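Penicillin binding protein 2X (Streptococcus thermophilus, PDB 5U47) probably cross-links glycan strands of septal peptidoglycan as a transpeptidase of the cell-division machinery, and binds penicillin at its active site. Local coordinates at residues A[156-161]-A[171-176]; A[350-355]-A[473-478]; A[612-617]-A[640-645]. The protein carries 1 engineered substitution. One frame throughout, in Å; residues are numbered along the deposited sequence.

Contact 1. Residues A[156-161]-A[171-176]; sequences RAEPIE and IGQTGL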
loop_
_atom_site.group_PDB
_atom_site.type_symbol
_atom_site.label_atom_id
_atom_site.label_comp_id
_atom_site.label_asym_id
_atom_site.label_seq_id
_atom_site.Cartn_x
_atom_site.Cartn_y
_atom_site.Cartn_z
ATOM N N ARG A 156 -8.842 0.731 -8.940
ATOM C CA ARG A 156 -10.130 1.073 -9.558
ATOM C C ARG A 156 -11.258 0.146 -9.113
ATOM O O ARG A 156 -11.036 -1.049 -8.911
ATOM C CB ARG A 156 -10.020 0.936 -11.086
ATOM C CG ARG A 156 -9.255 2.053 -11.796
ATOM C CD ARG A 156 -10.070 3.332 -11.944
ATOM N NE ARG A 156 -11.234 3.094 -12.810
ATOM C CZ ARG A 156 -12.049 4.037 -13.302
ATOM N NH1 ARG A 156 -11.856 5.327 -13.051
ATOM N NH2 ARG A 156 -13.070 3.674 -14.072
ATOM N N ALA A 157 -12.441 0.731 -8.953
ATOM C CA ALA A 157 -13.694 0.007 -8.728
ATOM C C ALA A 157 -14.472 0.295 -10.019
ATOM O O ALA A 157 -14.506 1.445 -10.488
ATOM C CB ALA A 157 -14.428 0.532 -7.522
ATOM N N GLU A 158 -15.045 -0.742 -10.621
ATOM C CA GLU A 158 -15.722 -0.616 -11.906
ATOM C C GLU A 158 -17.138 -1.166 -11.803
ATOM O O GLU A 158 -17.390 -2.036 -10.984
ATOM C CB GLU A 158 -14.971 -1.432 -12.966
ATOM C CG GLU A 158 -13.485 -1.113 -13.152
ATOM C CD GLU A 158 -13.231 0.256 -13.766
ATOM O OE1 GLU A 158 -14.206 0.937 -14.167
ATOM O OE2 GLU A 158 -12.048 0.661 -13.838
ATOM N N PRO A 159 -18.057 -0.680 -12.659
ATOM C CA PRO A 159 -19.419 -1.203 -12.624
ATOM C C PRO A 159 -19.475 -2.585 -13.259
ATOM O O PRO A 159 -19.038 -2.756 -14.389
ATOM C CB PRO A 159 -20.220 -0.182 -13.432
ATOM C CG PRO A 159 -19.238 0.461 -14.339
ATOM C CD PRO A 159 -17.871 0.324 -13.719
ATOM N N ILE A 160 -19.994 -3.559 -12.518
ATOM C CA ILE A 160 -20.093 -4.940 -12.986
ATOM C C ILE A 160 -21.564 -5.360 -13.012
ATOM O O ILE A 160 -22.296 -5.143 -12.031
ATOM C CB ILE A 160 -19.272 -5.877 -12.073
ATOM C CG1 ILE A 160 -17.786 -5.475 -12.073
ATOM C CG2 ILE A 160 -19.420 -7.326 -12.489
ATOM C CD1 ILE A 160 -17.077 -5.585 -13.411
ATOM N N GLU A 161 -21.987 -5.960 -14.126
ATOM C CA GLU A 161 -23.369 -6.399 -14.291
ATOM C C GLU A 161 -23.598 -7.770 -13.653
ATOM O O GLU A 161 -22.892 -8.735 -13.957
ATOM C CB GLU A 161 -23.763 -6.501 -15.781
ATOM C CG GLU A 161 -25.260 -6.778 -15.978
ATOM C CD GLU A 161 -25.672 -7.209 -17.385
ATOM O OE1 GLU A 161 -24.812 -7.364 -18.282
ATOM O OE2 GLU A 161 -26.891 -7.410 -17.582
ATOM N N ILE A 171 -17.462 -2.872 -8.169
ATOM C CA ILE A 171 -16.574 -3.897 -7.593
ATOM C C ILE A 171 -15.116 -3.504 -7.801
ATOM O O ILE A 171 -14.688 -3.233 -8.935
ATOM C CB ILE A 171 -16.807 -5.274 -8.220
ATOM C CG1 ILE A 171 -18.276 -5.678 -8.030
ATOM C CG2 ILE A 171 -15.853 -6.318 -7.626
ATOM C CD1 ILE A 171 -18.631 -7.037 -8.580
ATOM N N GLY A 172 -14.358 -3.489 -6.700
ATOM C CA GLY A 172 -12.935 -3.161 -6.750
ATOM C C GLY A 172 -12.186 -4.191 -7.582
ATOM O O GLY A 172 -12.299 -5.389 -7.321
ATOM N N GLN A 173 -11.446 -3.718 -8.584
ATOM C CA GLN A 173 -10.702 -4.580 -9.521
ATOM C C GLN A 173 -9.200 -4.614 -9.267
ATOM O O GLN A 173 -8.546 -5.601 -9.551
ATOM C CB GLN A 173 -10.916 -4.092 -10.965
ATOM C CG GLN A 173 -12.373 -4.040 -11.392
ATOM C CD GLN A 173 -13.033 -5.400 -11.395
ATOM O OE1 GLN A 173 -12.464 -6.369 -11.884
ATOM N NE2 GLN A 173 -14.250 -5.474 -10.875
ATOM N N THR A 174 -8.662 -3.515 -8.758
ATOM C CA THR A 174 -7.240 -3.392 -8.512
ATOM C C THR A 174 -6.948 -2.575 -7.288
ATOM O O THR A 174 -7.818 -1.846 -6.783
ATOM C CB THR A 174 -6.542 -2.651 -9.676
ATOM O OG1 THR A 174 -7.194 -1.386 -9.881
ATOM C CG2 THR A 174 -6.599 -3.481 -10.950
ATOM N N GLY A 175 -5.699 -2.675 -6.842
ATOM C CA GLY A 175 -5.183 -1.871 -5.734
ATOM C C GLY A 175 -5.983 -1.890 -4.455
ATOM O O GLY A 175 -6.531 -2.951 -4.059
ATOM N N LEU A 176 -6.075 -0.732 -3.803
ATOM C CA LEU A 176 -6.796 -0.618 -2.532
ATOM C C LEU A 176 -8.300 -0.873 -2.676
ATOM O O LEU A 176 -8.921 -1.439 -1.773
ATOM C CB LEU A 176 -6.528 0.738 -1.886
ATOM C CG LEU A 176 -7.172 0.950 -0.521
ATOM C CD1 LEU A 176 -6.477 2.068 0.248
ATOM C CD2 LEU A 176 -8.663 1.203 -0.665
#

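Contact 2. Residues A[350-355]-A[473-478]; sequences GFSYSS and MISVGT. With ACT (acetate ion), chain D.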
loop_
_atom_site.group_PDB
_atom_site.type_symbol
_atom_site.label_atom_id
_atom_site.label_comp_id
_atom_site.label_asym_id
_atom_site.label_seq_id
_atom_site.Cartn_x
_atom_site.Cartn_y
_atom_site.Cartn_z
ATOM N N GLY A 350 34.605 2.824 3.177
ATOM C CA GLY A 350 34.086 1.863 2.207
ATOM C C GLY A 350 32.559 1.854 2.203
ATOM O O GLY A 350 31.925 1.628 1.156
ATOM N N PHE A 351 31.958 2.092 3.367
ATOM C CA PHE A 351 30.492 2.178 3.448
ATOM C C PHE A 351 30.051 3.433 2.712
ATOM O O PHE A 351 29.130 3.383 1.903
ATOM C CB PHE A 351 29.990 2.201 4.890
ATOM C CG PHE A 351 28.486 2.351 5.012
ATOM C CD1 PHE A 351 27.640 1.273 4.771
ATOM C CD2 PHE A 351 27.920 3.560 5.374
ATOM C CE1 PHE A 351 26.255 1.410 4.881
ATOM C CE2 PHE A 351 26.539 3.702 5.486
ATOM C CZ PHE A 351 25.709 2.626 5.236
ATOM N N SER A 352 30.750 4.542 2.953
ATOM C CA SER A 352 30.421 5.802 2.290
ATOM C C SER A 352 30.571 5.680 0.778
ATOM O O SER A 352 29.757 6.204 0.019
ATOM C CB SER A 352 31.289 6.946 2.835
ATOM O OG SER A 352 30.958 7.225 4.190
ATOM N N TYR A 353 31.605 4.940 0.383
ATOM C CA TYR A 353 31.981 4.705 -0.997
ATOM C C TYR A 353 31.158 3.626 -1.683
ATOM O O TYR A 353 31.266 3.430 -2.892
ATOM C CB TYR A 353 33.473 4.304 -0.988
ATOM C CG TYR A 353 34.187 4.248 -2.309
ATOM C CD1 TYR A 353 34.602 5.419 -2.933
ATOM C CD2 TYR A 353 34.525 3.024 -2.904
ATOM C CE1 TYR A 353 35.288 5.389 -4.133
ATOM C CE2 TYR A 353 35.228 2.980 -4.112
ATOM C CZ TYR A 353 35.598 4.172 -4.718
ATOM O OH TYR A 353 36.296 4.176 -5.907
ATOM N N SER A 354 30.332 2.935 -0.905
ATOM C CA SER A 354 29.525 1.820 -1.385
ATOM C C SER A 354 30.435 0.724 -1.979
ATOM O O SER A 354 30.198 0.220 -3.074
ATOM C CB SER A 354 28.467 2.279 -2.372
ATOM O OG SER A 354 27.403 1.328 -2.428
ATOM N N SER A 355 31.455 0.351 -1.215
ATOM C CA SER A 355 32.379 -0.706 -1.601
ATOM C C SER A 355 31.790 -2.094 -1.351
ATOM O O SER A 355 31.592 -2.478 -0.202
ATOM C CB SER A 355 33.688 -0.570 -0.816
ATOM O OG SER A 355 34.559 -1.675 -1.047
ATOM N N MET A 473 25.798 6.758 7.904
ATOM C CA MET A 473 25.060 7.134 6.680
ATOM C C MET A 473 25.087 8.638 6.354
ATOM O O MET A 473 24.796 9.024 5.218
ATOM C CB MET A 473 23.614 6.622 6.749
ATOM C CG MET A 473 23.486 5.123 6.551
ATOM S SD MET A 473 21.840 4.477 6.938
ATOM C CE MET A 473 20.896 5.057 5.535
ATOM N N ILE A 474 25.412 9.492 7.323
ATOM C CA ILE A 474 25.547 10.929 7.044
ATOM C C ILE A 474 26.722 11.137 6.074
ATOM O O ILE A 474 26.638 11.932 5.117
ATOM C CB ILE A 474 25.787 11.759 8.330
ATOM C CG1 ILE A 474 24.534 11.760 9.225
ATOM C CG2 ILE A 474 26.202 13.193 7.995
ATOM C CD1 ILE A 474 24.746 12.395 10.583
ATOM N N SER A 475 27.809 10.408 6.319
ATOM C CA SER A 475 29.021 10.530 5.498
ATOM C C SER A 475 28.833 10.126 4.050
ATOM O O SER A 475 29.556 10.604 3.182
ATOM C CB SER A 475 30.201 9.772 6.121
ATOM O OG SER A 475 30.513 10.327 7.381
ATOM N N VAL A 476 27.881 9.244 3.776
ATOM C CA VAL A 476 27.589 8.897 2.390
ATOM C C VAL A 476 27.309 10.195 1.620
ATOM O O VAL A 476 27.673 10.328 0.456
ATOM C CB VAL A 476 26.360 7.967 2.295
ATOM C CG1 VAL A 476 25.950 7.773 0.843
ATOM C CG2 VAL A 476 26.655 6.630 2.956
ATOM N N GLY A 477 26.638 11.134 2.289
ATOM C CA GLY A 477 26.300 12.420 1.711
ATOM C C GLY A 477 27.342 13.523 1.901
ATOM O O GLY A 477 27.523 14.358 0.997
ATOM N N THR A 478 28.058 13.508 3.034
ATOM C CA THR A 478 28.984 14.599 3.383
ATOM C C THR A 478 30.491 14.435 3.099
ATOM O O THR A 478 31.204 15.440 3.040
ATOM C CB THR A 478 28.864 14.938 4.885
ATOM O OG1 THR A 478 29.240 13.804 5.680
ATOM C CG2 THR A 478 27.444 15.365 5.221
HETATM C C ACT D . 32.667 13.392 6.500
HETATM O O ACT D . 32.181 12.365 7.014
HETATM O OXT ACT D . 31.962 14.391 6.233
HETATM C CH3 ACT D . 34.143 13.426 6.208
#

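Contact 3. Residues A[612-617]-A[640-645]; sequences NLVHPI and EQILIM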
loop_
_atom_site.group_PDB
_atom_site.type_symbol
_atom_site.label_atom_id
_atom_site.label_comp_id
_atom_site.label_asym_id
_atom_site.label_seq_id
_atom_site.Cartn_x
_atom_site.Cartn_y
_atom_site.Cartn_z
ATOM N N ASN A 612 -8.738 -4.732 9.164
ATOM C CA ASN A 612 -9.652 -4.433 10.240
ATOM C C ASN A 612 -8.930 -3.890 11.478
ATOM O O ASN A 612 -9.505 -3.827 12.563
ATOM C CB ASN A 612 -10.519 -5.665 10.553
ATOM C CG ASN A 612 -11.468 -5.988 9.407
ATOM O OD1 ASN A 612 -12.565 -5.411 9.321
ATOM N ND2 ASN A 612 -11.031 -6.870 8.491
ATOM N N LEU A 613 -7.684 -3.487 11.277
ATOM C CA LEU A 613 -6.860 -2.857 12.288
ATOM C C LEU A 613 -6.437 -3.734 13.480
ATOM O O LEU A 613 -6.041 -3.233 14.533
ATOM C CB LEU A 613 -7.469 -1.519 12.723
ATOM C CG LEU A 613 -7.775 -0.561 11.554
ATOM C CD1 LEU A 613 -8.110 0.803 12.106
ATOM C CD2 LEU A 613 -6.586 -0.434 10.605
ATOM N N VAL A 614 -6.469 -5.032 13.286
ATOM C CA VAL A 614 -5.968 -5.968 14.284
ATOM C C VAL A 614 -4.475 -6.136 13.977
ATOM O O VAL A 614 -4.046 -5.887 12.832
ATOM C CB VAL A 614 -6.730 -7.290 14.186
ATOM C CG1 VAL A 614 -6.171 -8.333 15.144
ATOM C CG2 VAL A 614 -8.202 -7.032 14.477
ATOM N N HIS A 615 -3.679 -6.473 14.997
ATOM C CA HIS A 615 -2.219 -6.646 14.837
ATOM C C HIS A 615 -1.885 -8.117 15.092
ATOM O O HIS A 615 -1.549 -8.498 16.219
ATOM C CB HIS A 615 -1.415 -5.760 15.806
ATOM C CG HIS A 615 -1.546 -4.289 15.551
ATOM N ND1 HIS A 615 -1.019 -3.347 16.407
ATOM C CD2 HIS A 615 -2.181 -3.599 14.572
ATOM C CE1 HIS A 615 -1.274 -2.140 15.933
ATOM N NE2 HIS A 615 -1.980 -2.265 14.822
ATOM N N PRO A 616 -1.995 -8.956 14.049
ATOM C CA PRO A 616 -1.740 -10.363 14.224
ATOM C C PRO A 616 -0.259 -10.706 14.214
ATOM O O PRO A 616 0.539 -10.003 13.602
ATOM C CB PRO A 616 -2.405 -10.976 12.994
ATOM C CG PRO A 616 -2.233 -9.954 11.941
ATOM C CD PRO A 616 -2.321 -8.629 12.648
ATOM N N ILE A 617 0.092 -11.770 14.923
ATOM C CA ILE A 617 1.449 -12.311 14.930
ATOM C C ILE A 617 1.291 -13.767 14.477
ATOM O O ILE A 617 0.621 -14.566 15.163
ATOM C CB ILE A 617 2.083 -12.310 16.329
ATOM C CG1 ILE A 617 2.190 -10.878 16.869
ATOM C CG2 ILE A 617 3.440 -12.982 16.266
ATOM C CD1 ILE A 617 2.514 -10.803 18.347
ATOM N N GLU A 640 -5.453 -4.409 18.696
ATOM C CA GLU A 640 -5.203 -5.490 19.606
ATOM C C GLU A 640 -4.265 -6.525 18.930
ATOM O O GLU A 640 -4.414 -6.855 17.769
ATOM C CB GLU A 640 -6.517 -6.125 20.059
ATOM C CG GLU A 640 -6.343 -7.306 20.995
ATOM C CD GLU A 640 -7.652 -7.773 21.608
ATOM O OE1 GLU A 640 -8.647 -7.011 21.569
ATOM O OE2 GLU A 640 -7.673 -8.895 22.135
ATOM N N GLN A 641 -3.289 -6.990 19.697
ATOM C CA GLN A 641 -2.311 -7.944 19.226
ATOM C C GLN A 641 -2.799 -9.351 19.539
ATOM O O GLN A 641 -3.118 -9.653 20.682
ATOM C CB GLN A 641 -0.998 -7.690 19.942
ATOM C CG GLN A 641 0.188 -8.507 19.459
ATOM C CD GLN A 641 1.368 -8.309 20.391
ATOM O OE1 GLN A 641 1.426 -8.916 21.464
ATOM N NE2 GLN A 641 2.294 -7.424 20.007
ATOM N N ILE A 642 -2.833 -10.213 18.532
ATOM C CA ILE A 642 -3.272 -11.587 18.725
ATOM C C ILE A 642 -2.266 -12.549 18.109
ATOM O O ILE A 642 -1.480 -12.161 17.230
ATOM C CB ILE A 642 -4.681 -11.838 18.130
ATOM C CG1 ILE A 642 -4.660 -11.789 16.599
ATOM C CG2 ILE A 642 -5.693 -10.857 18.732
ATOM C CD1 ILE A 642 -5.903 -12.369 15.967
ATOM N N LEU A 643 -2.294 -13.797 18.573
ATOM C CA LEU A 643 -1.409 -14.835 18.048
ATOM C C LEU A 643 -2.178 -15.795 17.152
ATOM O O LEU A 643 -3.281 -16.209 17.497
ATOM C CB LEU A 643 -0.809 -15.657 19.162
ATOM C CG LEU A 643 0.019 -14.977 20.237
ATOM C CD1 LEU A 643 0.464 -16.039 21.235
ATOM C CD2 LEU A 643 1.207 -14.247 19.624
ATOM N N ILE A 644 -1.582 -16.136 16.016
ATOM C CA ILE A 644 -2.114 -17.125 15.079
ATOM C C ILE A 644 -1.015 -18.176 15.000
ATOM O O ILE A 644 0.061 -17.917 14.442
ATOM C CB ILE A 644 -2.386 -16.530 13.684
ATOM C CG1 ILE A 644 -3.474 -15.460 13.743
ATOM C CG2 ILE A 644 -2.811 -17.612 12.692
ATOM C CD1 ILE A 644 -3.623 -14.693 12.438
ATOM N N MET A 645 -1.253 -19.346 15.591
ATOM C CA MET A 645 -0.254 -20.419 15.535
ATOM C C MET A 645 -0.549 -21.306 14.345
ATOM O O MET A 645 -1.623 -21.878 14.260
ATOM C CB MET A 645 -0.242 -21.262 16.798
ATOM C CG MET A 645 0.969 -22.201 16.899
ATOM S SD MET A 645 0.885 -23.220 18.381
ATOM C CE MET A 645 -0.334 -24.431 17.888
#

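Contact 1. Residues A[156-161]-A[171-176]
The carboxylate plane of E158 and the amide plane of Q173 are turned 47° against each other. Their chains cross at about a right angle and touch through methylenes, E158 CG to Q173 CG at 3.6 Å. A third flat group, the peptide carbonyl of I171, takes a donor on each face: E158 N from one side at 3.0 Å from I171 O, and Q173 NE2 from the other. That second bond folds the amide of Q173 back over its own strand, which also puts NE2 beside CG1 and CD1 of I160. At the edge of the R156 guanidinium, in its plane, sits the carboxylate carbon of E158. R156 grips the carboxylate side-on, NH2 to OE1 and NE to E158 OE2 at 2.8 Å, while NH1 turns to the carbonyl of S269. This is a beta hairpin of strands 157-161 and 168-172 within the dimerisation domain. A157 and G172 form a non-hydrogen-bonded antiparallel pair with CA atoms only 3.8 Å apart, an approach that small residues permit. I160 crosses I171 at about a right angle and packs its CB on I171 CD1 at 3.7 Å. Beyond the strands, T174 OG1 stands between the backbone N and the carbonyl carbon (chi1 55°), accepting a bent bond from R156 N at 2.8 Å. R156 O in turn receives Q173 N at 2.7 Å, almost straight at 171°.

Contact 2. Residues A[350-355]-A[473-478]
F351 and S352, toward the C-terminal end of the short helix that leads to S354, probably the serine of the SxN motif of a penicillin-binding transpeptidase, pack on helix 463-478. The ring of F351, its CG anti to the backbone N (chi1 177°), reaches across to that helix. There CG of M473 meets the ring's edge, near its plane, 3.5 Å from F351 CE2. The same CE2 lies 3.9 Å from CG2 of V476, which comes in obliquely. S352 is small enough to let the backbones approach, its CA 4.2 Å from CA of V476. Its OG rests on CB of S475 at 3.3 Å and bonds weakly back to A348 O in its own helix. The hydroxyl of S475 turns elsewhere, to O of an acetate ion probably left from crystallisation, at 2.7 Å, and T478 OG1 holds the acetate's other oxygen. Behind the contact a Schellman motif ends the short helix, with S355 N bonded to G350 O at 2.7 Å and positive phi at S354. S354 OG bonds to the amines of K298 and K505. F351 touches both lysines and M473 touches K505, so the contact lies in the second shell of the presumed catalytic centre. Across the two helices apolar carbon and a packed hydroxyl do the work, which implies cohesion by shape and dispersion rather than by directional bonds.

Contact 3. Residues A[612-617]-A[640-645]
H615 and I617 supply the backbone pairing with strand 641-645. H615 N bonds to E640 O at 2.9 Å and I642 N returns to H615 O; I617 N then reaches I642 O at 2.8 Å, and I644 N reaches I617 O. In this parallel register the donors come from H615 and I617 on one strand and I642 and I644 on the other. P616, which has no N-H, therefore costs the pairing nothing. Weaker CA-H...O contacts fill in between, the shortest from Q641 CA to H615 O at 3.2 Å. The strands belong to a three-stranded mixed sheet of the first PASTA domain, in which strand 641-646 lies between its parallel neighbour 615-619 and the antiparallel 625-628. Apolar contacts divide by face. On the face of P616 and I642, covered by L609 of helix 602-611, P616 CB meets I644 CD1 at 4.0 Å. V614, just before the strand, has CG1 anti to its backbone N (chi1 176°), bringing that methyl 3.5 Å from E640 O and 4.0 Å from CG1 of I642, whose chain it crosses at about a right angle. The beta-branched V614, I642 and I644 suit extended chains, and P616 is tolerated in an outermost strand, its ring packing under the helix. On the other face I617 CD1 packs against L643 CD2, and L643 continues to F666 and W669 of helix 660-670, in the next PASTA domain. Against a polar partner, I617 CD1 sits over the face of the Q641 amide, 3.4 Å from Q641 CD and equally far from OE1 and NE2; T659 N and G657 O hold that amide by hydrogen bonds.

In the fold
From the N terminus the three contacts follow one another in series; none nests in or crosses another. Contact 1 closes a hairpin of nine intervening residues in the dimerisation domain. Contact 2 spans 117 residues of the transpeptidase domain and brings the helix before the probable SxN motif against helix 463-478. Contact 3 closes a loop of 22 residues in the first PASTA domain, pairing its first strand with its last. Contacts 1 and 2 lie on opposite sides of the chain's centre, whereas contacts 1 and 3 come within about 11 Å between nearest atoms. Each pairing lies within one domain, though R156 reaches S269 of the transpeptidase domain and L643 the second PASTA domain.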